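Local structure of LRA-12 (5AEB) at residues G28-I33 and A39-T44. The protein is a class B3 metallo-beta-lactamase with a two-zinc centre, a carbapenemase from an uncultured soil bacterium that probably inactivates beta-lactam antibiotics by hydrolysis. Numbering follows the deposited sequence.
Sequences GNLYYI and ACYLIT
Y32 turns the edge of its ring toward the face of Y41, an offset edge-to-face pair with planes at 84° and CD2 of Y32 3.7 Å from CE1 of Y41. Y32 has CG anti to its own N (chi1 -171°), which carries the ring along the hairpin until CE2 lies 3.6 Å from CB of A39; the short side chain of A39, about 6 Å from those of the zinc ligands H89 and H227, lets the ring pack down against its CB and CA. The hydroxyls of Y32 and Y41 are hydrogen-bonded to O of T35 and O of A225. On the same face of the sheet, CD1 of L30 reaches CB of Y41 (3.6 Å) and extends the apolar surface toward I43. On the face of Y31 and L42, OG1 of T44 lies at the edge of the Y31 ring; near by, I33 sets CD1, the end of its CG1 arm, against CB of L42. Strands 30-32 and 41-45 are antiparallel neighbours in one of the two sheets of the metallo-beta-lactamase fold. Main-chain bonds, Y31 with L42 in both directions, I33 N to C40 O and T44 N to N29 O, thus fix the register, while aromatic and apolar side chains pack the faces.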
loop_
_atom_site.group_PDB
_atom_site.type_symbol
_atom_site.label_atom_id
_atom_site.label_comp_id
_atom_site.label_asym_id
_atom_site.label_seq_id
_atom_site.Cartn_x
_atom_site.Cartn_y
_atom_site.Cartn_z
ATOM N N GLY A 28 13.171 -11.468 4.699
ATOM C CA GLY A 28 13.792 -11.717 3.402
ATOM C C GLY A 28 14.245 -10.412 2.752
ATOM O O GLY A 28 14.917 -9.602 3.382
ATOM N N ASN A 29 13.829 -10.195 1.513
ATOM C CA ASN A 29 14.147 -8.977 0.808
ATOM C C ASN A 29 13.084 -7.847 0.955
ATOM O O ASN A 29 13.132 -6.864 0.235
ATOM C CB ASN A 29 14.516 -9.280 -0.655
ATOM C CG ASN A 29 13.318 -9.730 -1.502
ATOM O OD1 ASN A 29 12.289 -10.158 -0.977
ATOM N ND2 ASN A 29 13.449 -9.631 -2.833
ATOM N N LEU A 30 12.160 -7.977 1.905
ATOM C CA LEU A 30 11.175 -6.925 2.190
ATOM C C LEU A 30 11.618 -5.981 3.321
ATOM O O LEU A 30 11.934 -6.434 4.424
ATOM C CB LEU A 30 9.798 -7.529 2.535
ATOM C CG LEU A 30 8.707 -6.561 3.000
ATOM C CD1 LEU A 30 8.365 -5.540 1.908
ATOM C CD2 LEU A 30 7.463 -7.342 3.437
ATOM N N TYR A 31 11.609 -4.682 3.044
ATOM C CA TYR A 31 12.016 -3.672 4.013
ATOM C C TYR A 31 10.912 -2.640 4.137
ATOM O O TYR A 31 10.155 -2.370 3.172
ATOM C CB TYR A 31 13.338 -2.973 3.583
ATOM C CG TYR A 31 14.543 -3.894 3.430
ATOM C CD1 TYR A 31 14.665 -4.720 2.326
ATOM C CD2 TYR A 31 15.578 -3.907 4.383
ATOM C CE1 TYR A 31 15.733 -5.562 2.183
ATOM C CE2 TYR A 31 16.686 -4.737 4.240
ATOM C CZ TYR A 31 16.746 -5.560 3.134
ATOM O OH TYR A 31 17.802 -6.397 2.922
ATOM N N TYR A 32 10.812 -2.078 5.326
ATOM C CA TYR A 32 9.933 -0.947 5.622
ATOM C C TYR A 32 10.714 0.347 5.476
ATOM O O TYR A 32 11.731 0.552 6.184
ATOM C CB TYR A 32 9.416 -1.022 7.059
ATOM C CG TYR A 32 8.334 -0.017 7.373
ATOM C CD1 TYR A 32 8.647 1.259 7.845
ATOM C CD2 TYR A 32 6.988 -0.341 7.184
ATOM C CE1 TYR A 32 7.661 2.194 8.114
ATOM C CE2 TYR A 32 5.980 0.579 7.462
ATOM C CZ TYR A 32 6.324 1.857 7.926
ATOM O OH TYR A 32 5.319 2.768 8.207
ATOM N N ILE A 33 10.189 1.260 4.656
ATOM C CA ILE A 33 10.888 2.530 4.387
ATOM C C ILE A 33 9.957 3.735 4.492
ATOM O O ILE A 33 10.191 4.796 3.893
ATOM C CB ILE A 33 11.624 2.528 3.010
ATOM C CG1 ILE A 33 10.635 2.243 1.889
ATOM C CG2 ILE A 33 12.789 1.540 3.033
ATOM C CD1 ILE A 33 11.175 2.519 0.496
ATOM N N ALA A 39 2.878 3.524 5.429
ATOM C CA ALA A 39 3.734 2.359 5.199
ATOM C C ALA A 39 4.180 2.326 3.761
ATOM O O ALA A 39 3.360 2.372 2.828
ATOM C CB ALA A 39 3.001 1.085 5.561
ATOM N N CYS A 40 5.494 2.290 3.587
ATOM C CA CYS A 40 6.122 2.155 2.279
ATOM C C CYS A 40 7.104 1.011 2.389
ATOM O O CYS A 40 7.749 0.819 3.444
ATOM C CB CYS A 40 6.870 3.428 1.915
ATOM S SG CYS A 40 5.797 4.869 2.029
ATOM N N TYR A 41 7.235 0.269 1.302
ATOM C CA TYR A 41 8.035 -0.933 1.325
ATOM C C TYR A 41 9.009 -0.938 0.178
ATOM O O TYR A 41 8.719 -0.397 -0.908
ATOM C CB TYR A 41 7.132 -2.173 1.275
ATOM C CG TYR A 41 6.117 -2.196 2.397
ATOM C CD1 TYR A 41 6.469 -2.618 3.678
ATOM C CD2 TYR A 41 4.804 -1.782 2.172
ATOM C CE1 TYR A 41 5.540 -2.630 4.710
ATOM C CE2 TYR A 41 3.876 -1.763 3.197
ATOM C CZ TYR A 41 4.243 -2.206 4.466
ATOM O OH TYR A 41 3.303 -2.197 5.476
ATOM N N LEU A 42 10.164 -1.517 0.443
ATOM C CA LEU A 42 11.194 -1.759 -0.538
ATOM C C LEU A 42 11.410 -3.269 -0.633
ATOM O O LEU A 42 11.576 -3.961 0.378
ATOM C CB LEU A 42 12.509 -1.036 -0.170
ATOM C CG LEU A 42 13.653 -1.110 -1.192
ATOM C CD1 LEU A 42 13.357 -0.208 -2.389
ATOM C CD2 LEU A 42 14.973 -0.688 -0.590
ATOM N N ILE A 43 11.376 -3.768 -1.859
ATOM C CA ILE A 43 11.637 -5.164 -2.166
ATOM C C ILE A 43 12.856 -5.128 -3.077
ATOM O O ILE A 43 12.821 -4.524 -4.162
ATOM C CB ILE A 43 10.427 -5.845 -2.872
ATOM C CG1 ILE A 43 9.175 -5.790 -1.977
ATOM C CG2 ILE A 43 10.737 -7.300 -3.215
ATOM C CD1 ILE A 43 7.900 -5.899 -2.761
ATOM N N THR A 44 13.936 -5.749 -2.609
ATOM C CA THR A 44 15.236 -5.680 -3.257
ATOM C C THR A 44 15.511 -7.003 -3.966
ATOM O O THR A 44 15.359 -8.067 -3.358
ATOM C CB THR A 44 16.347 -5.419 -2.212
ATOM O OG1 THR A 44 16.352 -6.480 -1.241
ATOM C CG2 THR A 44 16.101 -4.111 -1.477
#